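PDB 3MU7: xylanase and alpha-amylase inhibitor protein from Scadoxus multiflorus, which inhibits xylanase and alpha-amylase and has a TIM-barrel fold of the glycosyl hydrolase family 18 type. Local coordinates for residues A[7-12]-A[19-24]; A[121-126]-A[135-140]; A[142-147]-A[171-176]; A[251-256]-A[262-267]. All coordinates share one frame; numbering follows the deposited sequence.

Contacts 1, 2 and 4 are buried packings of a barrel strand against a helix that follows it in the chain; contact 3 is partly buried and lies farther out, its centre about 16 Å from that of the chain. Carbon meets carbon in contacts 2 and 4, contact 1 adds a threonine hydroxyl beside an indole, and contact 3 is an arginine bound to a carbonyl and a carboxylate. Contacts 2 and 3 share helix 133-144 and touch where Phe-123 meets Phe-174. Contacts 1 and 4 rest on the adjacent strands 5-9 and 248-254, and Tyr-8 O accepts from Ser-256 N just beyond the second. Across the barrel, Tyr-8 of contact 1 meets Asp-122 and His-124.

Contact 1: A[7-12]-A[19-24]; sequences VYWGQS and EATCDS
Strand residues Val-7 to Trp-9 face the helical segment around Thr-21 with the backbones well apart, Trp-9 CA and Thr-21 CA lying 8.3 Å from each other, so the gap is bridged by side chains. Thr-21 does this from the helix: its hydroxyl and its methyl fork to two different strand residues. OG1 reaches the pyrrole side of the Trp-9 indole obliquely, 3.4 Å from CD1 and 3.6 Å from NE1. The indole is brought there by a first torsion that sets CG of Trp-9 anti to the backbone N (chi1 -176°). These are the first strand and helix of the TIM barrel, in the beta-alpha-beta unit of strand 5-9, helix 18-23 and strand 29-37. Val-7 and Trp-9, two apart on the strand, both direct their side chains to the helix, while Tyr-8 between them turns to the barrel interior. CG2 of Thr-21 touches CG1 of Val-7 loosely at 4.3 Å. Threonine suits this buried place because its methyl can join the apolar layer while OG1 bonds to the carbonyl of Ser-17, one turn earlier. The indole N-H is likewise satisfied, by the carbonyl of Arg-16. On the helix, Cys-22 carries the disulfide to Cys-63.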
loop_
_atom_site.group_PDB
_atom_site.type_symbol
_atom_site.label_atom_id
_atom_site.label_comp_id
_atom_site.label_asym_id
_atom_site.label_seq_id
_atom_site.Cartn_x
_atom_site.Cartn_y
_atom_site.Cartn_z
ATOM N N VAL A 7 -1.821 1.368 -6.615
ATOM C CA VAL A 7 -1.873 2.809 -6.427
ATOM C C VAL A 7 -2.547 3.148 -5.104
ATOM O O VAL A 7 -3.529 2.503 -4.720
ATOM C CB VAL A 7 -2.575 3.511 -7.635
ATOM C CG1 VAL A 7 -4.064 3.200 -7.690
ATOM C CG2 VAL A 7 -2.329 5.018 -7.621
ATOM N N TYR A 8 -2.018 4.148 -4.411
ATOM C CA TYR A 8 -2.688 4.680 -3.234
ATOM C C TYR A 8 -3.798 5.635 -3.641
ATOM O O TYR A 8 -3.631 6.455 -4.549
ATOM C CB TYR A 8 -1.699 5.382 -2.317
ATOM C CG TYR A 8 -0.932 4.432 -1.427
ATOM C CD1 TYR A 8 0.295 3.902 -1.827
ATOM C CD2 TYR A 8 -1.441 4.050 -0.188
ATOM C CE1 TYR A 8 1.003 3.030 -1.004
ATOM C CE2 TYR A 8 -0.738 3.181 0.647
ATOM C CZ TYR A 8 0.479 2.672 0.223
ATOM O OH TYR A 8 1.206 1.819 1.023
ATOM N N TRP A 9 -4.916 5.522 -2.937
ATOM C CA TRP A 9 -6.086 6.368 -3.140
ATOM C C TRP A 9 -6.505 6.913 -1.777
ATOM O O TRP A 9 -6.270 6.267 -0.750
ATOM C CB TRP A 9 -7.225 5.555 -3.775
ATOM C CG TRP A 9 -8.421 6.391 -4.108
ATOM C CD1 TRP A 9 -8.668 7.017 -5.291
ATOM C CD2 TRP A 9 -9.510 6.724 -3.237
ATOM N NE1 TRP A 9 -9.854 7.714 -5.218
ATOM C CE2 TRP A 9 -10.384 7.558 -3.967
ATOM C CE3 TRP A 9 -9.843 6.388 -1.919
ATOM C CZ2 TRP A 9 -11.560 8.078 -3.419
ATOM C CZ3 TRP A 9 -11.014 6.908 -1.372
ATOM C CH2 TRP A 9 -11.859 7.738 -2.128
ATOM N N GLY A 10 -7.104 8.103 -1.757
ATOM C CA GLY A 10 -7.668 8.651 -0.529
ATOM C C GLY A 10 -6.971 9.890 -0.008
ATOM O O GLY A 10 -7.321 10.386 1.060
ATOM N N GLN A 11 -5.998 10.385 -0.774
ATOM C CA GLN A 11 -5.097 11.459 -0.349
ATOM C C GLN A 11 -5.583 12.881 -0.614
ATOM O O GLN A 11 -4.930 13.827 -0.189
ATOM C CB GLN A 11 -3.705 11.258 -0.973
ATOM C CG GLN A 11 -2.942 10.051 -0.420
ATOM C CD GLN A 11 -3.576 8.711 -0.796
ATOM O OE1 GLN A 11 -3.761 8.407 -1.976
ATOM N NE2 GLN A 11 -3.886 7.899 0.207
ATOM N N SER A 12 -6.717 13.048 -1.294
ATOM C CA SER A 12 -7.231 14.395 -1.535
ATOM C C SER A 12 -8.733 14.392 -1.667
ATOM O O SER A 12 -9.293 13.617 -2.440
ATOM C CB SER A 12 -6.635 15.009 -2.803
ATOM O OG SER A 12 -7.122 16.338 -2.969
ATOM N N GLU A 19 -14.250 4.732 -7.619
ATOM C CA GLU A 19 -14.796 3.965 -8.740
ATOM C C GLU A 19 -14.182 4.385 -10.084
ATOM O O GLU A 19 -13.867 3.525 -10.905
ATOM C CB GLU A 19 -16.331 3.989 -8.760
ATOM C CG GLU A 19 -16.941 5.373 -8.887
ATOM C CD GLU A 19 -18.407 5.441 -8.485
ATOM O OE1 GLU A 19 -18.987 4.409 -8.081
ATOM O OE2 GLU A 19 -18.972 6.554 -8.551
ATOM N N ALA A 20 -13.978 5.685 -10.300
ATOM C CA ALA A 20 -13.355 6.148 -11.544
ATOM C C ALA A 20 -11.883 5.744 -11.630
ATOM O O ALA A 20 -11.366 5.453 -12.709
ATOM C CB ALA A 20 -13.522 7.645 -11.707
ATOM N N THR A 21 -11.216 5.710 -10.484
ATOM C CA THR A 21 -9.834 5.242 -10.415
ATOM C C THR A 21 -9.761 3.800 -10.918
ATOM O O THR A 21 -8.943 3.461 -11.780
ATOM C CB THR A 21 -9.308 5.399 -8.977
ATOM O OG1 THR A 21 -9.248 6.795 -8.674
ATOM C CG2 THR A 21 -7.926 4.798 -8.796
ATOM N N CYS A 22 -10.661 2.960 -10.425
ATOM C CA CYS A 22 -10.724 1.583 -10.884
ATOM C C CYS A 22 -11.092 1.473 -12.355
ATOM O O CYS A 22 -10.543 0.630 -13.060
ATOM C CB CYS A 22 -11.678 0.784 -10.012
ATOM S SG CYS A 22 -10.986 0.641 -8.364
ATOM N N ASP A 23 -11.989 2.339 -12.818
ATOM C CA ASP A 23 -12.424 2.340 -14.222
ATOM C C ASP A 23 -11.327 2.692 -15.222
ATOM O O ASP A 23 -11.468 2.423 -16.412
ATOM C CB ASP A 23 -13.619 3.274 -14.414
ATOM C CG ASP A 23 -14.905 2.683 -13.902
ATOM O OD1 ASP A 23 -14.981 1.451 -13.746
ATOM O OD2 ASP A 23 -15.845 3.471 -13.672
ATOM N N SER A 24 -10.235 3.290 -14.757
ATOM C CA SER A 24 -9.110 3.581 -15.639
ATOM C C SER A 24 -8.555 2.307 -16.272
ATOM O O SER A 24 -8.003 2.348 -17.370
ATOM C CB SER A 24 -7.989 4.286 -14.878
ATOM O OG SER A 24 -7.287 3.378 -14.050
#

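Contact 2: A[121-126]-A[135-140]; sequences IDFHIE and LLANIL
Apolar packing between a barrel strand and the helix that follows it makes this contact, in the layer between the parallel strands of the TIM barrel and their outer helices. Strand 121-125 and helix 135-140 run almost exactly antiparallel, at 178°, with their axes 11.5 Å apart, as expected where the chain leaves the strand, turns and comes back along its outer side. One large side chain spans that distance. Phe-123 projects from the middle of the strand and sets the far end of its ring among Leu-136, Ala-137 and Leu-140, residues that one face of the helix presents together. CD2 of Leu-136 approaches obliquely, 3.7 Å from CZ of Phe-123, the two side chains sliding past each other in opposite directions. Leu-140, one turn on, meets the ring at its edge, near the ring plane, with CD1 4.0 Å from CE2. Beside these leucines the helix presents a methyl, Ala-137 CB, 4.1 Å from Phe-123 CZ; the small residue lets the ring come close to the helix backbone, and CZ lies 4.0 Å from Ala-137 CA. Leu-136 reaches inward because its CG stands anti to the backbone N (chi1 174°). Alternation on the strand turns Asp-122 and His-124 the other way, to the barrel interior, where Asp-122 is held by Tyr-8, Ser-73, Thr-153 and Trp-178. Around the contact, the ring of Phe-174 meets that of Phe-123 edge-to-face, Ile-74 of strand 69-76 touches both Phe-123 and Leu-136, Leu-152 of strand 151-154 packs on Leu-140, and Ala-93 of helix 86-101 lies against Leu-136.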
loop_
_atom_site.group_PDB
_atom_site.type_symbol
_atom_site.label_atom_id
_atom_site.label_comp_id
_atom_site.label_asym_id
_atom_site.label_seq_id
_atom_site.Cartn_x
_atom_site.Cartn_y
_atom_site.Cartn_z
ATOM N N ILE A 121 -5.024 -5.872 3.972
ATOM C CA ILE A 121 -4.504 -4.786 4.793
ATOM C C ILE A 121 -3.074 -4.483 4.394
ATOM O O ILE A 121 -2.251 -5.395 4.267
ATOM C CB ILE A 121 -4.538 -5.154 6.309
ATOM C CG1 ILE A 121 -5.952 -5.543 6.781
ATOM C CG2 ILE A 121 -3.920 -4.040 7.163
ATOM C CD1 ILE A 121 -6.993 -4.445 6.654
ATOM N N ASP A 122 -2.795 -3.197 4.224
ATOM C CA ASP A 122 -1.471 -2.701 3.873
ATOM C C ASP A 122 -0.832 -2.022 5.083
ATOM O O ASP A 122 -1.421 -1.121 5.680
ATOM C CB ASP A 122 -1.613 -1.711 2.717
ATOM C CG ASP A 122 -0.313 -1.046 2.341
ATOM O OD1 ASP A 122 0.612 -1.756 1.895
ATOM O OD2 ASP A 122 -0.231 0.194 2.462
ATOM N N PHE A 123 0.372 -2.460 5.443
ATOM C CA PHE A 123 1.117 -1.900 6.581
ATOM C C PHE A 123 1.994 -0.757 6.071
ATOM O O PHE A 123 3.105 -0.987 5.568
ATOM C CB PHE A 123 2.033 -2.960 7.208
ATOM C CG PHE A 123 1.350 -3.953 8.121
ATOM C CD1 PHE A 123 1.936 -4.278 9.340
ATOM C CD2 PHE A 123 0.160 -4.590 7.762
ATOM C CE1 PHE A 123 1.358 -5.227 10.192
ATOM C CE2 PHE A 123 -0.427 -5.533 8.614
ATOM C CZ PHE A 123 0.175 -5.849 9.831
ATOM N N HIS A 124 1.517 0.474 6.194
ATOM C CA HIS A 124 2.297 1.658 5.795
ATOM C C HIS A 124 2.809 2.339 7.072
ATOM O O HIS A 124 2.502 3.498 7.367
ATOM C CB HIS A 124 1.430 2.596 4.942
ATOM C CG HIS A 124 2.191 3.663 4.207
ATOM N ND1 HIS A 124 2.247 3.705 2.831
ATOM C CD2 HIS A 124 2.899 4.734 4.644
ATOM C CE1 HIS A 124 2.959 4.752 2.452
ATOM N NE2 HIS A 124 3.365 5.394 3.532
ATOM N N ILE A 125 3.603 1.591 7.832
ATOM C CA ILE A 125 4.087 2.033 9.136
ATOM C C ILE A 125 5.364 2.829 8.948
ATOM O O ILE A 125 6.402 2.274 8.575
ATOM C CB ILE A 125 4.303 0.835 10.091
ATOM C CG1 ILE A 125 3.037 -0.037 10.186
ATOM C CG2 ILE A 125 4.786 1.314 11.459
ATOM C CD1 ILE A 125 1.738 0.717 10.514
ATOM N N GLU A 126 5.274 4.128 9.217
ATOM C CA GLU A 126 6.342 5.064 8.905
ATOM C C GLU A 126 7.086 5.562 10.144
ATOM O O GLU A 126 8.089 6.261 10.021
ATOM C CB GLU A 126 5.777 6.234 8.087
ATOM C CG GLU A 126 6.825 7.091 7.375
ATOM C CD GLU A 126 7.559 6.359 6.222
ATOM O OE1 GLU A 126 6.868 5.862 5.274
ATOM O OE2 GLU A 126 8.773 6.313 6.261
ATOM N N LEU A 135 3.261 -8.978 16.200
ATOM C CA LEU A 135 2.074 -9.599 16.785
ATOM C C LEU A 135 0.802 -9.268 15.993
ATOM O O LEU A 135 -0.028 -10.139 15.771
ATOM C CB LEU A 135 1.915 -9.215 18.259
ATOM C CG LEU A 135 0.716 -9.814 19.008
ATOM C CD1 LEU A 135 0.714 -11.340 18.994
ATOM C CD2 LEU A 135 0.674 -9.297 20.433
ATOM N N LEU A 136 0.659 -8.013 15.568
ATOM C CA LEU A 136 -0.475 -7.632 14.738
ATOM C C LEU A 136 -0.525 -8.488 13.471
ATOM O O LEU A 136 -1.575 -9.039 13.129
ATOM C CB LEU A 136 -0.401 -6.155 14.364
ATOM C CG LEU A 136 -1.462 -5.666 13.373
ATOM C CD1 LEU A 136 -2.863 -5.754 13.968
ATOM C CD2 LEU A 136 -1.164 -4.250 12.942
ATOM N N ALA A 137 0.610 -8.596 12.783
ATOM C CA ALA A 137 0.690 -9.433 11.593
ATOM C C ALA A 137 0.390 -10.895 11.919
ATOM O O ALA A 137 -0.302 -11.561 11.160
ATOM C CB ALA A 137 2.044 -9.296 10.920
ATOM N N ASN A 138 0.901 -11.388 13.048
ATOM C CA ASN A 138 0.637 -12.771 13.453
ATOM C C ASN A 138 -0.847 -13.049 13.630
ATOM O O ASN A 138 -1.349 -14.084 13.202
ATOM C CB ASN A 138 1.371 -13.122 14.750
ATOM C CG ASN A 138 2.853 -13.307 14.569
ATOM O OD1 ASN A 138 3.358 -13.454 13.463
ATOM N ND2 ASN A 138 3.557 -13.321 15.678
ATOM N N ILE A 139 -1.547 -12.123 14.271
ATOM C CA ILE A 139 -2.966 -12.319 14.522
ATOM C C ILE A 139 -3.777 -12.202 13.227
ATOM O O ILE A 139 -4.634 -13.039 12.954
ATOM C CB ILE A 139 -3.500 -11.388 15.633
ATOM C CG1 ILE A 139 -2.718 -11.609 16.936
ATOM C CG2 ILE A 139 -4.992 -11.628 15.853
ATOM C CD1 ILE A 139 -3.030 -10.610 18.032
ATOM N N LEU A 140 -3.482 -11.194 12.412
ATOM C CA LEU A 140 -4.141 -11.089 11.114
ATOM C C LEU A 140 -3.861 -12.314 10.240
ATOM O O LEU A 140 -4.765 -12.833 9.588
ATOM C CB LEU A 140 -3.727 -9.815 10.387
ATOM C CG LEU A 140 -4.265 -8.508 10.966
ATOM C CD1 LEU A 140 -3.578 -7.337 10.302
ATOM C CD2 LEU A 140 -5.773 -8.395 10.804
#

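Contact 3: A[142-147]-A[171-176]; sequences SFRLSG and SATFDA
Edge-on in its own plane, the guanidinium of Arg-144 meets the carbonyl of Thr-173, while the Asp-175 carboxylate also comes to its edge, with its own plane turned 77° away; nearby, one face of the Phe-174 ring carries the Thr-173 methyl CG2, 3.8 Å above its centre. The site belongs to the TIM barrel, where the C-terminal part of helix 133-144 meets the loop leading from helix 166-170 into strand 176-180. Arginine suits it because several N-H groups at the end of a long chain can serve two acceptors. Both terminal nitrogens grip the same oxygen, NH1 and NH2 each lying 2.9 Å from Thr-173 O. Arg-144 NH1 also makes a salt bridge to Asp-175 OD2, at 2.8 Å, though the N-H direction is poor and the hydrogen bond in it weak. A bend at chi3 in an otherwise extended arginine chain turns the guanidinium to this position. Asp-175 OD2 also accepts from the backbone N of Leu-152, and the nearby arginine would probably stabilise its negative charge. The two bonds to Thr-173 O differ in direction: NH1 lies nearly in line with C=O, at 178°, whereas NH2 sits in the carbonyl plane on a lone pair, at 133°.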
loop_
_atom_site.group_PDB
_atom_site.type_symbol
_atom_site.label_atom_id
_atom_site.label_comp_id
_atom_site.label_asym_id
_atom_site.label_seq_id
_atom_site.Cartn_x
_atom_site.Cartn_y
_atom_site.Cartn_z
ATOM N N SER A 142 -3.161 -15.321 11.278
ATOM C CA SER A 142 -3.989 -16.379 11.859
ATOM C C SER A 142 -5.411 -16.327 11.297
ATOM O O SER A 142 -5.984 -17.357 10.941
ATOM C CB SER A 142 -4.017 -16.265 13.383
ATOM O OG SER A 142 -4.830 -17.279 13.958
ATOM N N PHE A 143 -5.974 -15.122 11.211
ATOM C CA PHE A 143 -7.307 -14.931 10.634
ATOM C C PHE A 143 -7.355 -15.306 9.148
ATOM O O PHE A 143 -8.360 -15.838 8.678
ATOM C CB PHE A 143 -7.776 -13.482 10.813
ATOM C CG PHE A 143 -8.000 -13.071 12.250
ATOM C CD1 PHE A 143 -8.298 -14.008 13.237
ATOM C CD2 PHE A 143 -7.936 -11.728 12.611
ATOM C CE1 PHE A 143 -8.508 -13.612 14.555
ATOM C CE2 PHE A 143 -8.156 -11.321 13.918
ATOM C CZ PHE A 143 -8.443 -12.263 14.897
ATOM N N ARG A 144 -6.269 -15.031 8.425
ATOM C CA ARG A 144 -6.101 -15.397 7.010
ATOM C C ARG A 144 -6.263 -16.914 6.811
ATOM O O ARG A 144 -6.696 -17.372 5.742
ATOM C CB ARG A 144 -4.712 -14.918 6.537
ATOM C CG ARG A 144 -4.362 -15.037 5.054
ATOM C CD ARG A 144 -3.151 -14.143 4.678
ATOM N NE ARG A 144 -1.927 -14.445 5.430
ATOM C CZ ARG A 144 -0.736 -13.871 5.232
ATOM N NH1 ARG A 144 -0.570 -12.942 4.297
ATOM N NH2 ARG A 144 0.301 -14.224 5.983
ATOM N N LEU A 145 -5.935 -17.669 7.862
ATOM C CA LEU A 145 -5.944 -19.134 7.864
ATOM C C LEU A 145 -7.222 -19.752 8.430
ATOM O O LEU A 145 -7.386 -20.976 8.390
ATOM C CB LEU A 145 -4.759 -19.648 8.689
ATOM C CG LEU A 145 -3.344 -19.510 8.127
ATOM C CD1 LEU A 145 -2.323 -19.667 9.242
ATOM C CD2 LEU A 145 -3.096 -20.537 7.030
ATOM N N SER A 146 -8.114 -18.922 8.965
ATOM C CA SER A 146 -9.276 -19.418 9.711
ATOM C C SER A 146 -10.623 -18.928 9.194
ATOM O O SER A 146 -11.674 -19.342 9.687
ATOM C CB SER A 146 -9.135 -19.073 11.195
ATOM O OG SER A 146 -9.027 -17.677 11.392
ATOM N N GLY A 147 -10.595 -18.036 8.214
ATOM C CA GLY A 147 -11.821 -17.545 7.611
ATOM C C GLY A 147 -11.578 -17.072 6.201
ATOM O O GLY A 147 -10.857 -17.712 5.430
ATOM N N SER A 171 9.570 -12.172 8.708
ATOM C CA SER A 171 8.734 -13.314 9.075
ATOM C C SER A 171 8.085 -13.988 7.867
ATOM O O SER A 171 7.462 -15.037 8.015
ATOM C CB SER A 171 7.655 -12.904 10.074
ATOM O OG SER A 171 6.602 -12.207 9.427
ATOM N N ALA A 172 8.216 -13.369 6.689
ATOM C CA ALA A 172 7.661 -13.865 5.413
ATOM C C ALA A 172 6.141 -13.746 5.328
ATOM O O ALA A 172 5.510 -14.348 4.466
ATOM C CB ALA A 172 8.121 -15.308 5.107
ATOM N N THR A 173 5.558 -12.935 6.199
ATOM C CA THR A 173 4.103 -12.846 6.326
ATOM C C THR A 173 3.419 -12.078 5.186
ATOM O O THR A 173 2.242 -12.310 4.917
ATOM C CB THR A 173 3.711 -12.253 7.714
ATOM O OG1 THR A 173 2.326 -12.507 8.013
ATOM C CG2 THR A 173 4.021 -10.761 7.794
ATOM N N PHE A 174 4.139 -11.180 4.512
ATOM C CA PHE A 174 3.512 -10.334 3.495
ATOM C C PHE A 174 3.433 -11.005 2.140
ATOM O O PHE A 174 4.421 -11.564 1.641
ATOM C CB PHE A 174 4.210 -8.978 3.382
ATOM C CG PHE A 174 4.145 -8.175 4.646
ATOM C CD1 PHE A 174 5.288 -7.968 5.405
ATOM C CD2 PHE A 174 2.933 -7.646 5.092
ATOM C CE1 PHE A 174 5.226 -7.243 6.591
ATOM C CE2 PHE A 174 2.864 -6.924 6.269
ATOM C CZ PHE A 174 4.012 -6.713 7.020
ATOM N N ASP A 175 2.248 -10.945 1.543
ATOM C CA ASP A 175 2.026 -11.431 0.191
ATOM C C ASP A 175 2.757 -10.592 -0.841
ATOM O O ASP A 175 3.182 -11.104 -1.879
ATOM C CB ASP A 175 0.533 -11.426 -0.108
ATOM C CG ASP A 175 -0.224 -12.348 0.806
ATOM O OD1 ASP A 175 -0.090 -13.579 0.644
ATOM O OD2 ASP A 175 -0.919 -11.858 1.710
ATOM N N ALA A 176 2.883 -9.296 -0.558
ATOM C CA ALA A 176 3.570 -8.371 -1.441
ATOM C C ALA A 176 4.079 -7.212 -0.626
ATOM O O ALA A 176 3.523 -6.869 0.419
ATOM C CB ALA A 176 2.644 -7.865 -2.535
#

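Contact 4: A[251-256]-A[262-267]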
loop_
_atom_site.group_PDB
_atom_site.type_symbol
_atom_site.label_atom_id
_atom_site.label_comp_id
_atom_site.label_asym_id
_atom_site.label_seq_id
_atom_site.Cartn_x
_atom_site.Cartn_y
_atom_site.Cartn_z
ATOM N N ILE A 251 4.879 -2.157 -10.322
ATOM C CA ILE A 251 5.158 -0.891 -9.650
ATOM C C ILE A 251 3.996 -0.453 -8.772
ATOM O O ILE A 251 2.856 -0.872 -8.964
ATOM C CB ILE A 251 5.546 0.254 -10.625
ATOM C CG1 ILE A 251 4.381 0.609 -11.553
ATOM C CG2 ILE A 251 6.831 -0.091 -11.392
ATOM C CD1 ILE A 251 4.602 1.867 -12.386
ATOM N N MET A 252 4.326 0.378 -7.794
ATOM C CA MET A 252 3.338 1.072 -6.986
ATOM C C MET A 252 3.500 2.563 -7.264
ATOM O O MET A 252 4.622 3.037 -7.473
ATOM C CB MET A 252 3.530 0.732 -5.507
ATOM C CG MET A 252 2.637 1.508 -4.534
ATOM S SD MET A 252 3.278 3.131 -4.049
ATOM C CE MET A 252 4.452 2.663 -2.782
ATOM N N LEU A 253 2.385 3.295 -7.284
ATOM C CA LEU A 253 2.419 4.731 -7.518
ATOM C C LEU A 253 1.840 5.519 -6.360
ATOM O O LEU A 253 0.724 5.246 -5.878
ATOM C CB LEU A 253 1.690 5.096 -8.818
ATOM C CG LEU A 253 2.370 4.627 -10.101
ATOM C CD1 LEU A 253 1.465 4.885 -11.293
ATOM C CD2 LEU A 253 3.718 5.302 -10.304
ATOM N N TRP A 254 2.596 6.515 -5.956
ATOM C CA TRP A 254 2.160 7.503 -4.979
ATOM C C TRP A 254 1.872 8.772 -5.787
ATOM O O TRP A 254 2.778 9.450 -6.190
ATOM C CB TRP A 254 3.291 7.774 -3.962
ATOM C CG TRP A 254 2.794 8.788 -2.924
ATOM C CD1 TRP A 254 3.003 10.118 -2.905
ATOM C CD2 TRP A 254 1.972 8.490 -1.807
ATOM N NE1 TRP A 254 2.352 10.674 -1.814
ATOM C CE2 TRP A 254 1.702 9.686 -1.132
ATOM C CE3 TRP A 254 1.468 7.308 -1.291
ATOM C CZ2 TRP A 254 0.911 9.725 0.029
ATOM C CZ3 TRP A 254 0.682 7.348 -0.191
ATOM C CH2 TRP A 254 0.433 8.553 0.482
ATOM N N ASP A 255 0.618 9.063 -6.112
ATOM C CA ASP A 255 -0.606 8.408 -5.675
ATOM C C ASP A 255 -1.696 8.772 -6.738
ATOM O O ASP A 255 -1.441 9.485 -7.643
ATOM C CB ASP A 255 -1.086 8.903 -4.295
ATOM C CG ASP A 255 -1.221 10.426 -4.224
ATOM O OD1 ASP A 255 -1.399 11.088 -5.199
ATOM O OD2 ASP A 255 -1.063 10.910 -3.127
ATOM N N SER A 256 -2.875 8.221 -6.585
ATOM C CA SER A 256 -3.943 8.358 -7.596
ATOM C C SER A 256 -4.237 9.826 -7.959
ATOM O O SER A 256 -4.353 10.170 -9.110
ATOM C CB SER A 256 -5.201 7.654 -7.116
ATOM O OG SER A 256 -6.259 7.732 -8.069
ATOM N N SER A 262 -0.821 13.609 -13.970
ATOM C CA SER A 262 0.387 13.371 -14.749
ATOM C C SER A 262 0.236 12.339 -15.851
ATOM O O SER A 262 1.032 12.321 -16.783
ATOM C CB SER A 262 1.492 12.908 -13.816
ATOM O OG SER A 262 1.226 11.581 -13.395
ATOM N N GLN A 263 -0.744 11.482 -15.756
ATOM C CA GLN A 263 -0.924 10.315 -16.610
ATOM C C GLN A 263 0.283 9.381 -16.659
ATOM O O GLN A 263 0.518 8.749 -17.627
ATOM C CB GLN A 263 -1.387 10.737 -18.026
ATOM C CG GLN A 263 -2.713 11.412 -17.981
ATOM C CD GLN A 263 -3.331 11.548 -19.349
ATOM O OE1 GLN A 263 -3.526 10.613 -20.068
ATOM N NE2 GLN A 263 -3.650 12.715 -19.672
ATOM N N PHE A 264 1.015 9.331 -15.537
ATOM C CA PHE A 264 2.193 8.475 -15.389
ATOM C C PHE A 264 1.888 7.020 -15.733
ATOM O O PHE A 264 2.593 6.410 -16.546
ATOM C CB PHE A 264 2.720 8.582 -13.956
ATOM C CG PHE A 264 4.104 8.017 -13.753
ATOM C CD1 PHE A 264 5.198 8.862 -13.650
ATOM C CD2 PHE A 264 4.307 6.648 -13.614
ATOM C CE1 PHE A 264 6.470 8.356 -13.433
ATOM C CE2 PHE A 264 5.579 6.137 -13.401
ATOM C CZ PHE A 264 6.659 6.996 -13.315
ATOM N N SER A 265 0.837 6.457 -15.136
ATOM C CA SER A 265 0.500 5.059 -15.414
ATOM C C SER A 265 0.061 4.844 -16.868
ATOM O O SER A 265 0.388 3.819 -17.456
ATOM C CB SER A 265 -0.538 4.499 -14.440
ATOM O OG SER A 265 -1.738 5.234 -14.505
ATOM N N ASN A 266 -0.672 5.799 -17.447
ATOM C CA ASN A 266 -0.987 5.734 -18.882
ATOM C C ASN A 266 0.291 5.610 -19.716
ATOM O O ASN A 266 0.369 4.772 -20.617
ATOM C CB ASN A 266 -1.810 6.946 -19.341
ATOM C CG ASN A 266 -3.294 6.804 -19.037
ATOM O OD1 ASN A 266 -3.789 5.711 -18.759
ATOM N ND2 ASN A 266 -4.016 7.919 -19.105
ATOM N N LYS A 267 1.300 6.414 -19.383
ATOM C CA LYS A 267 2.580 6.409 -20.097
ATOM C C LYS A 267 3.369 5.118 -19.881
ATOM O O LYS A 267 3.972 4.589 -20.821
ATOM C CB LYS A 267 3.424 7.624 -19.704
ATOM C CG LYS A 267 2.821 8.950 -20.139
ATOM C CD LYS A 267 3.626 10.120 -19.606
ATOM C CE LYS A 267 2.904 11.433 -19.836
ATOM N NZ LYS A 267 3.616 12.560 -19.173
#
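Strand 251-254 lies against the start of helix 264-269, their nearest CA atoms, those of Leu-253 and Ser-265, 8.1 Å apart. Leu-253 carries most of the contact, its two methyls dividing the work. CD2 approaches the Phe-264 ring obliquely and lies 3.6 Å from CD2 of that ring; CD1 of Leu-253 meets Ser-265 CB at 3.8 Å while still near Phe-264 CD2. A branched leucine suits this place, since a single side chain fills the angle between an aromatic ring and a helix backbone. With chi1 at -166°, CG of Phe-264 points back from the backbone N and the ring swings over to the strand. Its edge also receives Ile-251, whose CD1 stays a loose 4.5 Å from Phe-264 CE2. The alternate strand residues Ile-251 and Leu-253 thus face the helix, as is usual for the outward side of a TIM-barrel strand. Ser-265 contributes its CB to this apolar surface, while its hydroxyl, buried, is satisfied by Asp-259 and Asn-26. The helix start has polar fixings of its own. Ser-262 OG accepts from Phe-264 N at 3.1 Å, an ST turn at the break between helices 256-262 and 264-269, and Asn-266 ND2 bonds to Gln-263 OE1 at 2.9 Å. After the strand, a cis peptide precedes Asp-255, which caps helix 256-262 through the backbone N of Trp-258. Helix 231-242 packs on Phe-264 through Pro-231 and Val-234, and Ile-5 of the adjacent strand 5-9 touches both Ile-251 and Ser-265.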